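Local coordinates for particle-associated glycoside hydrolase (Acinetobacter phage Fri1, PDB 6C72), which degrades the capsular polysaccharide of Acinetobacter baumannii as a trimeric phage tailspike, probably clearing a path for virus entry into the host cell, at residues Asn263-Arg268 against Thr286-Lys291; Thr311-Thr316 against Gln339-Gly344; Val321-Ala326 against Arg354-Ala359; Thr504-Ser509 against Val581-Ala586; Cys511-Thr516 against Leu532-Asp537. All coordinates share one frame; numbering follows the deposited sequence.

Contact 1: residues Asn263-Arg268 against Thr286-Lys291; sequences NFLDAR and TFQQLK
Asn-263 and Thr-286 open a short parallel strand pair and are joined through their side chains: the Thr-286 hydroxyl donates to Asn-263 OD1 (OG1 to OD1 2.8 Å), lying in the amide plane on a lone pair. Thr-286 OG1 also accepts from Gln-288 NE2, 2.8 Å away, and Asn-263 ND2 is taken by Asp-235, so a chain of polar groups runs over this face. The backbone adds Phe-264 N to Thr-286 O at 2.9 Å and Gln-288 N to Phe-264 O at 3.0 Å. Further on, Gln-289 pairs through its side chain instead. A bend at chi2 (-83°) turns CD toward Ala-267, and the carboxamide serves both backbone polar atoms of that buried residue: NE2 donates to Ala-267 O at 3.0 Å, nearly in its own amide plane, while OE1 receives Ala-267 N at 3.3 Å from above the carbonyl plane. Asp-266 and Lys-291 stop short of a salt bridge (OD1 to NZ 4.3 Å); a water accepts from NZ and donates to Asp-266 OD2, and OD1 bonds to Ser-237. On the other face the rings of Phe-264 and Phe-287 run side by side, nearly parallel but slid until they barely overlap. These are strands of successive rungs of a parallel beta-helix, with strand 234-237 beside 263-264 and strand 321-324 beside 286-289, where Phe-322 continues the file of rings.

Contact 2: residues Thr311-Thr316 against Gln339-Gly344; sequences TVYNVT and QNTPTG
Tyr-313 meets the loop 339-344 through Thr-341 and Pro-342. Its CB lies 4.0 Å from Thr-341 CG2, and CG occupies the position between the backbone N and the carbonyl carbon (chi1 52°). The ring then meets the proline tip to tip. CD1 is 3.6 Å from Pro-342 CD, CE1 closes to 3.4 Å from the same carbon, and CE2 is 3.6 Å from Pro-342 CG. The tyrosine CG and CZ also face Pro-342 CD, and CD2 faces both proline carbons. Pro-342 CD sits over the centre of one face, a CH-pi contact 15° off the ring normal, and OH ends 3.9 Å from Pro-342 CG. The ring also stacks with that of His-278, seen to bind zinc. Strand 312-318 is a strand of one rung of the parallel beta-helix, and 339-344 belongs to the loop between strands 333-336 and 348-351, which folds back over the strand's beginning. Here the Thr-311 hydroxyl donates to Gln-339 O (OG1 to O 2.8 Å), and Thr-341 CG2 presses on Thr-311 OG1 at 3.2 Å. A water accepts from both Val-312 N and Gln-339 N. Thr-341 OG1 bonds to Glu-338, and Pro-342 O is hydrogen-bonded to Thr-402 OG1 of the second subunit.

Contact 3: residues Val321-Ala326 against Arg354-Ala359; sequences VFNALA and RFKGKA
Lys-356 N donates to Phe-322 O over 2.7 Å in an almost straight bond (172°), nearly along the C=O axis, and Phe-322 N answers with an equally direct bond to Arg-354 O at 2.8 Å. Downstream, Ala-324 N to Lys-356 O is weak at 3.4 Å, but Lys-358 N recovers a 2.7 Å bond to Ala-324 O. The strands, 14° from parallel, are strands of neighbouring rungs of the beta-helix. Chain 354-359 then leaves through a type II' turn from Lys-356 to Ala-359, with Gly-357 at positive phi, its bare CA within 3.5 Å of Ala-324 O. Ala-359 CB comes to 3.2 Å from Phe-322 O and also packs on Phe-322 CB. Beside it, Phe-322 and Phe-355 form an offset stack, centroids 4.8 Å apart and planes at 26°, with Phe-322 CD2 over one face of the Phe-355 ring toward its rim. Phe-287 and Phe-379 prolong this file of rings. The opposite face is of mixed character: Val-321 CG2 touches Arg-354 NH2, whose hydrogen bond goes to Asn-319, while Val-321 CG1 packs on Lys-356 CD at 3.9 Å. Lys-358 CE lies near Ala-326 CB, its NZ salt-bridged to Asp-407. The chemistry is thus divided: backbone bonds set the register, on one face the rings stack, with Ala-359 beside them, and on the other Val-321 is met by the guanidinium of Arg-354 and by the alkyl chain of Lys-356.

Contact 4: residues Thr504-Ser509 against Val581-Ala586; sequences TVPLRS and VDVFSA
Pro-506 and Ser-509 lean on Val-583 and Ser-585 in a small contact without direct hydrogen bonds, where the loop leading from strand 500-504 into strand 509-517 passes over the end of strand 576-585 in the C-terminal antiparallel domain. Val-583 carries the apolar part: with CG1 anti to the backbone N (chi1 -178°), that methyl meets both Ser-509 CB at 4.0 Å and Pro-506 CG at 4.2 Å. The same valine packs on Cys-511. Ser-509 brings carbon to the strand, its CB lying 3.2 Å from Phe-584 O and 4.1 Å from Ser-585 CB, and its CA making a CA-H...O contact to Phe-584 O. Ser-585 OG is satisfied outside the contact, by Leu-587 O, and Ser-509 OG makes at most weak bonds within its own loop, to Pro-506 O or Leu-507 O. Across the segments the polar link is a water that donates to Arg-508 O at 2.6 Å and accepts from Ala-586 N at 2.9 Å. Arg-508 extends away from the strand to bond Asn-538 through NE, and Phe-584 packs on Thr-516 of the second subunit. With no direct hydrogen bond across the segments, cohesion here rests on van der Waals touch and one bridging water.

Contact 5: residues Cys511-Thr516 against Leu532-Asp537; sequences CKITIT and LFVNSD
Leu-532 O takes a nearly straight bond from Ile-513 N (2.7 Å, 172°), in the carbonyl plane, and is also approached by Lys-512 CA at 3.3 Å in a CA-H...O contact. Ile-513 O returns the bond by accepting Leu-532 N at 2.8 Å. Cys-511 N gives a second 2.7 Å bond, to Val-534 O, while Cys-511 O accepts Val-534 N. Between these two hydrogen-bonded pairs lies the non-hydrogen-bonded pair Lys-512 and Phe-533. Here the lysine, its CG anti to the backbone N (chi1 -177°) and extended beyond, runs alongside the ring, CG 3.6 Å from Phe-533 CE2, until NZ reaches its salt bridge with Glu-531. The contact lies in the hairpin of strands 509-517 and 528-536 in the antiparallel C-terminal sheet, with strand 576-585 flanking one arm and 541-550 the other. The face with Lys-512 and Phe-533 meets the other subunits: Tyr-529 of the second subunit stands edge-to-face with Phe-533, and Lys-512 packs against Lys-512 of the third. On the other face the contact is made by Cys-511, Ile-513, Ile-515, Leu-532 and Val-534. Ile-515 CD1 touches Leu-532 CD1 at 3.9 Å, the two side chains crossing at a slant, and Ile-513 CD1 lies 4.4 Å from Val-534 CG2. Trp-560 covers Ile-513, Leu-532 and Val-534, and Leu-532 also packs on His-545, seen to bind zinc.

In the fold
From the N terminus, contact 1 comes first, closing a loop from 263-268 to 286-291 within the beta-helix. Contact 2 opens next, at 311-316, and before it closes at 339-344 contact 3 has begun at 321-326; contact 3 ends later, at 354-359, so the two cross. Contacts 1 and 3 adjoin, because strands 286-289 and 321-324 are neighbours and bond to each other, giving four strands in a row. Contact 2 lies about 25 Å from each, centre to centre. The chain then passes to the C-terminal domain, where contact 5, a hairpin, nests inside the long loop closed by contact 4; strands 509-517 and 576-585 join them. Contacts 2, 4 and 5 all touch the second subunit.

Contact 1: residues Asn263-Arg268 against Thr286-Lys291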
# COMPACT_ATOMS: atom_id res chain seq x y z
N ASN A 263 20.96 9.35 3.67
CA ASN A 263 21.85 8.35 4.25
C ASN A 263 22.17 8.76 5.66
O ASN A 263 22.95 9.71 5.88
CB ASN A 263 23.12 8.17 3.42
CG ASN A 263 22.82 7.72 2.01
OD1 ASN A 263 22.36 6.61 1.81
ND2 ASN A 263 23.09 8.58 1.03
N PHE A 264 21.58 8.07 6.63
CA PHE A 264 21.85 8.35 8.03
C PHE A 264 22.96 7.41 8.48
O PHE A 264 22.74 6.22 8.71
CB PHE A 264 20.56 8.22 8.83
CG PHE A 264 19.42 9.03 8.25
CD1 PHE A 264 19.35 10.40 8.48
CD2 PHE A 264 18.46 8.45 7.45
CE1 PHE A 264 18.32 11.16 7.94
CE2 PHE A 264 17.43 9.22 6.91
CZ PHE A 264 17.36 10.57 7.17
N LEU A 265 24.18 7.95 8.55
CA LEU A 265 25.35 7.11 8.74
C LEU A 265 25.76 7.08 10.21
O LEU A 265 24.90 7.20 11.08
CB LEU A 265 26.51 7.59 7.86
CG LEU A 265 26.18 7.79 6.38
CD1 LEU A 265 27.41 8.32 5.62
CD2 LEU A 265 25.67 6.51 5.74
N ASP A 266 27.06 6.96 10.47
CA ASP A 266 27.53 6.66 11.81
C ASP A 266 27.10 7.74 12.80
O ASP A 266 27.16 8.94 12.51
CB ASP A 266 29.05 6.53 11.83
CG ASP A 266 29.75 7.80 11.36
OD1 ASP A 266 29.64 8.13 10.16
OD2 ASP A 266 30.38 8.50 12.20
N ALA A 267 26.64 7.28 13.96
CA ALA A 267 26.33 8.14 15.09
C ALA A 267 26.60 7.33 16.35
O ALA A 267 26.52 6.10 16.34
CB ALA A 267 24.88 8.63 15.04
N ARG A 268 26.94 8.03 17.43
CA ARG A 268 27.39 7.36 18.64
C ARG A 268 26.27 6.76 19.46
O ARG A 268 26.55 5.98 20.39
CB ARG A 268 28.20 8.31 19.53
CG ARG A 268 29.36 9.01 18.82
CD ARG A 268 30.33 8.03 18.17
NE ARG A 268 30.89 7.08 19.13
CZ ARG A 268 31.89 7.37 19.95
NH1 ARG A 268 32.42 8.58 19.94
NH2 ARG A 268 32.37 6.46 20.79
N THR A 286 19.16 5.01 3.69
CA THR A 286 19.95 3.98 4.34
C THR A 286 20.24 4.39 5.77
O THR A 286 20.18 5.56 6.13
CB THR A 286 21.28 3.70 3.61
OG1 THR A 286 22.22 4.76 3.84
CG2 THR A 286 21.08 3.53 2.10
N PHE A 287 20.50 3.38 6.61
CA PHE A 287 20.87 3.57 8.01
C PHE A 287 22.08 2.67 8.26
O PHE A 287 21.94 1.44 8.23
CB PHE A 287 19.71 3.24 8.95
CG PHE A 287 18.41 3.96 8.62
CD1 PHE A 287 17.54 3.44 7.67
CD2 PHE A 287 18.08 5.15 9.26
CE1 PHE A 287 16.35 4.08 7.36
CE2 PHE A 287 16.89 5.81 8.96
CZ PHE A 287 16.03 5.27 8.01
N GLN A 288 23.25 3.26 8.46
CA GLN A 288 24.49 2.49 8.42
C GLN A 288 25.39 2.85 9.59
O GLN A 288 25.72 4.02 9.78
CB GLN A 288 25.24 2.70 7.09
CG GLN A 288 24.31 2.87 5.91
CD GLN A 288 24.98 2.61 4.58
OE1 GLN A 288 25.69 1.61 4.41
NE2 GLN A 288 24.76 3.50 3.61
N GLN A 289 25.79 1.83 10.36
CA GLN A 289 26.86 1.94 11.37
C GLN A 289 28.07 1.16 10.86
O GLN A 289 28.32 0.02 11.25
CB GLN A 289 26.38 1.42 12.71
CG GLN A 289 25.24 2.24 13.33
CD GLN A 289 25.74 3.48 14.10
OE1 GLN A 289 26.81 4.01 13.82
NE2 GLN A 289 24.94 3.93 15.06
N LEU A 290 28.87 1.80 10.00
CA LEU A 290 30.00 1.14 9.37
C LEU A 290 31.35 1.63 9.91
O LEU A 290 32.38 1.40 9.28
CB LEU A 290 29.94 1.32 7.85
CG LEU A 290 28.70 0.72 7.19
CD1 LEU A 290 28.80 0.82 5.67
CD2 LEU A 290 28.50 -0.74 7.63
N LYS A 291 31.36 2.29 11.07
CA LYS A 291 32.59 2.74 11.71
C LYS A 291 32.68 2.08 13.09
O LYS A 291 32.38 2.72 14.11
CB LYS A 291 32.62 4.26 11.83
CG LYS A 291 32.42 4.98 10.51
CD LYS A 291 33.10 6.32 10.52
CE LYS A 291 33.08 6.99 9.14
NZ LYS A 291 33.83 8.29 9.20
O HOH W 1 32.51 10.28 11.40

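Contact 2: residues Thr311-Thr316 against Gln339-Gly344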
# COMPACT_ATOMS: atom_id res chain seq x y z
N THR A 311 4.81 8.86 21.76
CA THR A 311 4.22 7.76 21.03
C THR A 311 4.65 7.87 19.58
O THR A 311 4.85 8.97 19.07
CB THR A 311 2.68 7.75 21.16
OG1 THR A 311 2.17 6.56 20.54
CG2 THR A 311 2.05 8.96 20.50
N VAL A 312 4.85 6.71 18.94
CA VAL A 312 5.24 6.65 17.53
C VAL A 312 4.39 5.61 16.83
O VAL A 312 4.25 4.49 17.31
CB VAL A 312 6.73 6.30 17.34
CG1 VAL A 312 7.02 6.17 15.85
CG2 VAL A 312 7.59 7.40 17.94
N TYR A 313 3.81 5.99 15.70
CA TYR A 313 2.99 5.06 14.95
C TYR A 313 2.89 5.56 13.51
O TYR A 313 3.19 6.71 13.22
CB TYR A 313 1.60 4.88 15.59
CG TYR A 313 0.85 6.16 15.88
CD1 TYR A 313 1.12 6.92 17.01
CD2 TYR A 313 -0.15 6.61 15.01
CE1 TYR A 313 0.44 8.09 17.27
CE2 TYR A 313 -0.84 7.78 15.27
CZ TYR A 313 -0.54 8.51 16.40
OH TYR A 313 -1.22 9.69 16.66
N ASN A 314 2.47 4.66 12.61
CA ASN A 314 2.32 4.95 11.18
C ASN A 314 3.66 5.35 10.56
O ASN A 314 3.90 6.49 10.18
CB ASN A 314 1.26 6.05 10.96
CG ASN A 314 -0.10 5.72 11.62
OD1 ASN A 314 -0.37 4.58 11.99
ND2 ASN A 314 -0.98 6.72 11.72
N VAL A 315 4.55 4.36 10.46
CA VAL A 315 5.87 4.55 9.89
C VAL A 315 6.06 3.55 8.76
O VAL A 315 5.79 2.36 8.92
CB VAL A 315 6.98 4.37 10.95
CG1 VAL A 315 8.36 4.62 10.32
CG2 VAL A 315 6.73 5.30 12.14
N THR A 316 6.51 4.04 7.61
CA THR A 316 6.72 3.19 6.46
C THR A 316 8.15 3.36 5.96
O THR A 316 8.57 4.47 5.63
CB THR A 316 5.71 3.50 5.35
OG1 THR A 316 4.39 3.38 5.88
CG2 THR A 316 5.85 2.52 4.20
N GLN A 339 4.12 2.32 22.22
CA GLN A 339 3.81 2.90 23.53
C GLN A 339 2.69 3.90 23.39
O GLN A 339 2.86 4.93 22.72
CB GLN A 339 5.04 3.58 24.13
CG GLN A 339 4.73 4.39 25.41
CD GLN A 339 5.97 5.07 25.97
OE1 GLN A 339 6.95 4.41 26.34
NE2 GLN A 339 5.94 6.39 26.03
N ASN A 340 1.55 3.62 24.03
CA ASN A 340 0.44 4.57 24.12
C ASN A 340 -0.05 5.02 22.74
O ASN A 340 -0.49 6.16 22.56
CB ASN A 340 0.82 5.80 24.97
CG ASN A 340 1.20 5.43 26.42
OD1 ASN A 340 0.66 4.49 27.01
ND2 ASN A 340 2.10 6.19 27.01
N THR A 341 0.05 4.15 21.74
CA THR A 341 -0.44 4.50 20.41
C THR A 341 -1.97 4.44 20.40
O THR A 341 -2.57 3.67 21.15
CB THR A 341 0.13 3.57 19.33
OG1 THR A 341 -0.39 2.24 19.49
CG2 THR A 341 1.67 3.57 19.38
N PRO A 342 -2.61 5.26 19.56
CA PRO A 342 -4.08 5.34 19.60
C PRO A 342 -4.78 4.02 19.29
O PRO A 342 -5.85 3.76 19.86
CB PRO A 342 -4.40 6.40 18.54
CG PRO A 342 -3.17 6.43 17.64
CD PRO A 342 -2.02 6.15 18.55
N THR A 343 -4.24 3.19 18.40
CA THR A 343 -4.90 1.93 18.09
C THR A 343 -4.25 0.72 18.74
O THR A 343 -4.83 -0.37 18.69
CB THR A 343 -4.95 1.70 16.57
OG1 THR A 343 -3.64 1.35 16.10
CG2 THR A 343 -5.48 2.93 15.84
N GLY A 344 -3.12 0.88 19.40
CA GLY A 344 -2.45 -0.27 19.96
C GLY A 344 -1.48 -0.96 19.03
O GLY A 344 -0.78 -1.88 19.47
O HOH W 2 4.93 3.77 19.78

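Contact 3: residues Val321-Ala326 against Arg354-Ala359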
# COMPACT_ATOMS: atom_id res chain seq x y z
N VAL A 321 17.91 0.52 3.43
CA VAL A 321 18.98 -0.38 3.83
C VAL A 321 19.30 -0.12 5.30
O VAL A 321 19.50 1.03 5.70
CB VAL A 321 20.24 -0.20 2.97
CG1 VAL A 321 21.40 -1.05 3.53
CG2 VAL A 321 19.96 -0.57 1.51
N PHE A 322 19.32 -1.18 6.09
CA PHE A 322 19.82 -1.16 7.45
C PHE A 322 21.07 -2.02 7.48
O PHE A 322 21.01 -3.21 7.17
CB PHE A 322 18.77 -1.69 8.43
CG PHE A 322 17.44 -1.01 8.31
CD1 PHE A 322 17.18 0.17 9.00
CD2 PHE A 322 16.44 -1.57 7.53
CE1 PHE A 322 15.95 0.80 8.89
CE2 PHE A 322 15.19 -0.95 7.42
CZ PHE A 322 14.95 0.24 8.10
N ASN A 323 22.20 -1.42 7.84
CA ASN A 323 23.48 -2.09 7.70
C ASN A 323 24.36 -1.78 8.90
O ASN A 323 24.55 -0.61 9.24
CB ASN A 323 24.16 -1.65 6.39
CG ASN A 323 25.36 -2.49 6.04
OD1 ASN A 323 25.69 -3.44 6.74
ND2 ASN A 323 26.01 -2.16 4.93
N ALA A 324 24.91 -2.81 9.52
CA ALA A 324 25.74 -2.59 10.69
C ALA A 324 26.87 -3.62 10.71
O ALA A 324 26.68 -4.78 10.32
CB ALA A 324 24.93 -2.66 11.99
N LEU A 325 28.04 -3.17 11.12
CA LEU A 325 29.14 -4.06 11.44
C LEU A 325 29.25 -4.16 12.95
O LEU A 325 28.82 -3.27 13.69
CB LEU A 325 30.47 -3.56 10.85
CG LEU A 325 30.50 -3.35 9.32
CD1 LEU A 325 31.81 -2.64 8.89
CD2 LEU A 325 30.31 -4.65 8.59
N ALA A 326 29.81 -5.27 13.41
CA ALA A 326 29.95 -5.48 14.85
C ALA A 326 30.75 -4.33 15.46
O ALA A 326 31.70 -3.82 14.85
CB ALA A 326 30.63 -6.83 15.12
N ARG A 354 16.46 -4.03 3.02
CA ARG A 354 17.58 -4.95 3.12
C ARG A 354 18.28 -4.74 4.45
O ARG A 354 18.64 -3.61 4.80
CB ARG A 354 18.54 -4.77 1.95
CG ARG A 354 17.93 -5.34 0.70
CD ARG A 354 18.64 -4.98 -0.57
NE ARG A 354 18.77 -3.54 -0.81
CZ ARG A 354 17.75 -2.71 -1.04
NH1 ARG A 354 16.50 -3.17 -1.00
NH2 ARG A 354 17.99 -1.43 -1.29
N PHE A 355 18.39 -5.82 5.21
CA PHE A 355 19.10 -5.83 6.48
C PHE A 355 20.44 -6.52 6.22
O PHE A 355 20.49 -7.72 5.94
CB PHE A 355 18.28 -6.55 7.55
CG PHE A 355 16.99 -5.84 7.90
CD1 PHE A 355 15.90 -5.89 7.05
CD2 PHE A 355 16.87 -5.13 9.09
CE1 PHE A 355 14.71 -5.25 7.38
CE2 PHE A 355 15.69 -4.48 9.42
CZ PHE A 355 14.61 -4.54 8.56
N LYS A 356 21.52 -5.74 6.27
CA LYS A 356 22.83 -6.20 5.87
C LYS A 356 23.76 -6.26 7.08
O LYS A 356 23.55 -5.57 8.09
CB LYS A 356 23.44 -5.28 4.81
CG LYS A 356 22.70 -5.28 3.49
CD LYS A 356 23.31 -4.27 2.54
CE LYS A 356 22.58 -4.25 1.21
NZ LYS A 356 23.05 -3.14 0.36
N GLY A 357 24.79 -7.08 6.96
CA GLY A 357 25.76 -7.20 8.02
C GLY A 357 25.16 -7.80 9.27
O GLY A 357 24.69 -8.95 9.24
N LYS A 358 25.14 -7.05 10.36
CA LYS A 358 24.55 -7.55 11.59
C LYS A 358 23.11 -7.10 11.80
O LYS A 358 22.48 -7.54 12.77
CB LYS A 358 25.40 -7.10 12.78
CG LYS A 358 26.82 -7.56 12.76
CD LYS A 358 26.91 -9.03 13.06
CE LYS A 358 28.36 -9.47 13.11
NZ LYS A 358 28.48 -10.88 13.55
N ALA A 359 22.55 -6.29 10.90
CA ALA A 359 21.26 -5.67 11.17
C ALA A 359 20.15 -6.70 11.31
O ALA A 359 20.10 -7.68 10.57
CB ALA A 359 20.91 -4.68 10.06

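Contact 4: residues Thr504-Ser509 against Val581-Ala586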
# COMPACT_ATOMS: atom_id res chain seq x y z
N THR A 504 -34.98 -35.76 24.53
CA THR A 504 -36.11 -36.22 23.73
C THR A 504 -35.65 -36.36 22.29
O THR A 504 -35.18 -35.39 21.69
CB THR A 504 -37.28 -35.24 23.82
OG1 THR A 504 -37.74 -35.18 25.18
CG2 THR A 504 -38.43 -35.66 22.94
N VAL A 505 -35.76 -37.57 21.74
CA VAL A 505 -35.32 -37.83 20.37
C VAL A 505 -36.39 -37.31 19.41
O VAL A 505 -37.58 -37.34 19.73
CB VAL A 505 -35.04 -39.33 20.15
CG1 VAL A 505 -33.89 -39.80 21.03
CG2 VAL A 505 -36.28 -40.15 20.42
N PRO A 506 -36.01 -36.84 18.23
CA PRO A 506 -36.99 -36.30 17.29
C PRO A 506 -37.77 -37.42 16.60
O PRO A 506 -37.40 -38.59 16.65
CB PRO A 506 -36.13 -35.52 16.29
CG PRO A 506 -34.83 -36.20 16.31
CD PRO A 506 -34.63 -36.72 17.72
N LEU A 507 -38.85 -37.02 15.94
CA LEU A 507 -39.59 -37.95 15.10
C LEU A 507 -38.81 -38.23 13.82
O LEU A 507 -37.75 -37.64 13.56
CB LEU A 507 -40.97 -37.38 14.77
CG LEU A 507 -41.96 -37.35 15.94
CD1 LEU A 507 -43.14 -36.46 15.61
CD2 LEU A 507 -42.42 -38.77 16.23
N ARG A 508 -39.34 -39.16 13.01
CA ARG A 508 -38.81 -39.43 11.67
C ARG A 508 -37.30 -39.64 11.69
O ARG A 508 -36.57 -39.08 10.87
CB ARG A 508 -39.16 -38.30 10.69
CG ARG A 508 -40.59 -37.82 10.74
CD ARG A 508 -40.77 -36.73 9.71
NE ARG A 508 -42.10 -36.14 9.70
CZ ARG A 508 -42.49 -35.22 8.82
NH1 ARG A 508 -41.65 -34.80 7.88
NH2 ARG A 508 -43.72 -34.73 8.88
N SER A 509 -36.82 -40.41 12.65
CA SER A 509 -35.38 -40.52 12.81
C SER A 509 -35.07 -41.81 13.54
O SER A 509 -35.92 -42.36 14.24
CB SER A 509 -34.78 -39.32 13.57
OG SER A 509 -35.23 -39.24 14.91
N VAL A 581 -25.22 -39.01 21.41
CA VAL A 581 -26.38 -39.33 20.58
C VAL A 581 -25.98 -39.25 19.11
O VAL A 581 -25.40 -38.26 18.67
CB VAL A 581 -27.55 -38.38 20.85
CG1 VAL A 581 -28.80 -38.97 20.22
CG2 VAL A 581 -27.75 -38.21 22.34
N ASP A 582 -26.34 -40.29 18.35
CA ASP A 582 -26.23 -40.31 16.90
C ASP A 582 -27.64 -40.30 16.32
O ASP A 582 -28.45 -41.17 16.65
CB ASP A 582 -25.48 -41.56 16.41
CG ASP A 582 -24.12 -41.74 17.07
OD1 ASP A 582 -23.50 -40.74 17.49
OD2 ASP A 582 -23.64 -42.89 17.14
N VAL A 583 -27.94 -39.32 15.48
CA VAL A 583 -29.26 -39.17 14.89
C VAL A 583 -29.16 -39.37 13.38
O VAL A 583 -28.35 -38.71 12.71
CB VAL A 583 -29.89 -37.79 15.21
CG1 VAL A 583 -31.29 -37.70 14.62
CG2 VAL A 583 -29.91 -37.53 16.70
N PHE A 584 -29.97 -40.29 12.86
CA PHE A 584 -30.12 -40.54 11.44
C PHE A 584 -31.47 -39.95 11.02
O PHE A 584 -32.50 -40.33 11.59
CB PHE A 584 -30.09 -42.04 11.14
CG PHE A 584 -28.87 -42.75 11.64
CD1 PHE A 584 -28.69 -43.01 12.99
CD2 PHE A 584 -27.89 -43.19 10.75
CE1 PHE A 584 -27.56 -43.66 13.45
CE2 PHE A 584 -26.76 -43.85 11.20
CZ PHE A 584 -26.60 -44.08 12.55
N SER A 585 -31.48 -39.06 10.04
CA SER A 585 -32.75 -38.47 9.63
C SER A 585 -32.71 -38.13 8.15
O SER A 585 -31.64 -38.11 7.53
CB SER A 585 -33.07 -37.22 10.45
OG SER A 585 -32.17 -36.18 10.14
N ALA A 586 -33.88 -37.82 7.60
CA ALA A 586 -33.98 -37.41 6.20
C ALA A 586 -33.99 -35.90 6.02
O ALA A 586 -33.88 -35.42 4.89
CB ALA A 586 -35.24 -38.00 5.57
O HOH W 3 -36.36 -37.28 8.97

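Contact 5: residues Cys511-Thr516 against Leu532-Asp537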
# COMPACT_ATOMS: atom_id res chain seq x y z
N CYS A 511 -32.10 -43.22 16.21
CA CYS A 511 -31.12 -42.67 17.12
C CYS A 511 -30.42 -43.78 17.87
O CYS A 511 -31.04 -44.80 18.22
CB CYS A 511 -31.76 -41.71 18.10
SG CYS A 511 -32.69 -40.39 17.28
N LYS A 512 -29.12 -43.62 18.08
CA LYS A 512 -28.34 -44.48 18.95
C LYS A 512 -27.71 -43.61 20.03
O LYS A 512 -26.99 -42.65 19.73
CB LYS A 512 -27.28 -45.23 18.14
CG LYS A 512 -26.45 -46.20 18.95
CD LYS A 512 -25.29 -46.68 18.15
CE LYS A 512 -24.37 -47.54 18.98
NZ LYS A 512 -23.19 -47.98 18.13
N ILE A 513 -28.00 -43.93 21.30
CA ILE A 513 -27.47 -43.21 22.46
C ILE A 513 -26.45 -44.10 23.15
O ILE A 513 -26.77 -45.23 23.52
CB ILE A 513 -28.58 -42.81 23.45
CG1 ILE A 513 -29.58 -41.83 22.82
CG2 ILE A 513 -27.96 -42.21 24.71
CD1 ILE A 513 -30.81 -42.46 22.28
N THR A 514 -25.23 -43.60 23.33
CA THR A 514 -24.18 -44.34 24.03
C THR A 514 -23.93 -43.70 25.38
O THR A 514 -23.67 -42.49 25.45
CB THR A 514 -22.89 -44.39 23.21
OG1 THR A 514 -23.18 -44.96 21.93
CG2 THR A 514 -21.85 -45.24 23.92
N ILE A 515 -24.00 -44.49 26.44
CA ILE A 515 -23.85 -44.01 27.80
C ILE A 515 -22.65 -44.73 28.39
O ILE A 515 -22.60 -45.96 28.36
CB ILE A 515 -25.11 -44.29 28.64
CG1 ILE A 515 -26.37 -43.84 27.90
CG2 ILE A 515 -25.04 -43.57 29.98
CD1 ILE A 515 -27.64 -44.44 28.47
N THR A 516 -21.70 -43.98 28.92
CA THR A 516 -20.52 -44.61 29.50
C THR A 516 -20.02 -43.75 30.66
O THR A 516 -20.35 -42.57 30.77
CB THR A 516 -19.44 -44.85 28.44
OG1 THR A 516 -18.38 -45.64 29.00
CG2 THR A 516 -18.88 -43.56 27.93
N LEU A 532 -28.48 -47.49 23.65
CA LEU A 532 -29.93 -47.42 23.51
C LEU A 532 -30.26 -47.00 22.08
O LEU A 532 -29.59 -46.13 21.52
CB LEU A 532 -30.54 -46.43 24.51
CG LEU A 532 -30.24 -46.62 26.01
CD1 LEU A 532 -31.02 -45.64 26.83
CD2 LEU A 532 -30.53 -48.05 26.48
N PHE A 533 -31.31 -47.60 21.52
CA PHE A 533 -31.68 -47.43 20.12
C PHE A 533 -33.14 -47.02 20.02
O PHE A 533 -33.97 -47.46 20.82
CB PHE A 533 -31.46 -48.73 19.33
CG PHE A 533 -30.06 -49.26 19.42
CD1 PHE A 533 -29.64 -49.99 20.52
CD2 PHE A 533 -29.15 -49.02 18.40
CE1 PHE A 533 -28.34 -50.46 20.60
CE2 PHE A 533 -27.85 -49.50 18.46
CZ PHE A 533 -27.44 -50.22 19.56
N VAL A 534 -33.44 -46.12 19.08
CA VAL A 534 -34.80 -45.65 18.85
C VAL A 534 -35.01 -45.49 17.35
O VAL A 534 -34.13 -45.00 16.64
CB VAL A 534 -35.06 -44.30 19.54
CG1 VAL A 534 -36.54 -43.98 19.54
CG2 VAL A 534 -34.54 -44.30 20.94
N ASN A 535 -36.19 -45.86 16.87
CA ASN A 535 -36.61 -45.50 15.53
C ASN A 535 -38.05 -45.01 15.59
O ASN A 535 -38.89 -45.62 16.26
CB ASN A 535 -36.47 -46.67 14.55
CG ASN A 535 -36.38 -46.23 13.09
OD1 ASN A 535 -36.63 -47.01 12.17
ND2 ASN A 535 -36.03 -44.97 12.88
N SER A 536 -38.33 -43.90 14.92
CA SER A 536 -39.66 -43.33 14.89
C SER A 536 -40.04 -42.93 13.48
O SER A 536 -39.20 -42.46 12.71
CB SER A 536 -39.76 -42.10 15.79
OG SER A 536 -39.35 -42.41 17.10
N ASP A 537 -41.32 -43.09 13.15
CA ASP A 537 -41.86 -42.43 11.97
C ASP A 537 -42.47 -41.10 12.41
O ASP A 537 -41.98 -40.48 13.37
CB ASP A 537 -42.87 -43.32 11.26
CG ASP A 537 -44.01 -43.75 12.17
OD1 ASP A 537 -44.23 -43.11 13.23
OD2 ASP A 537 -44.69 -44.74 11.83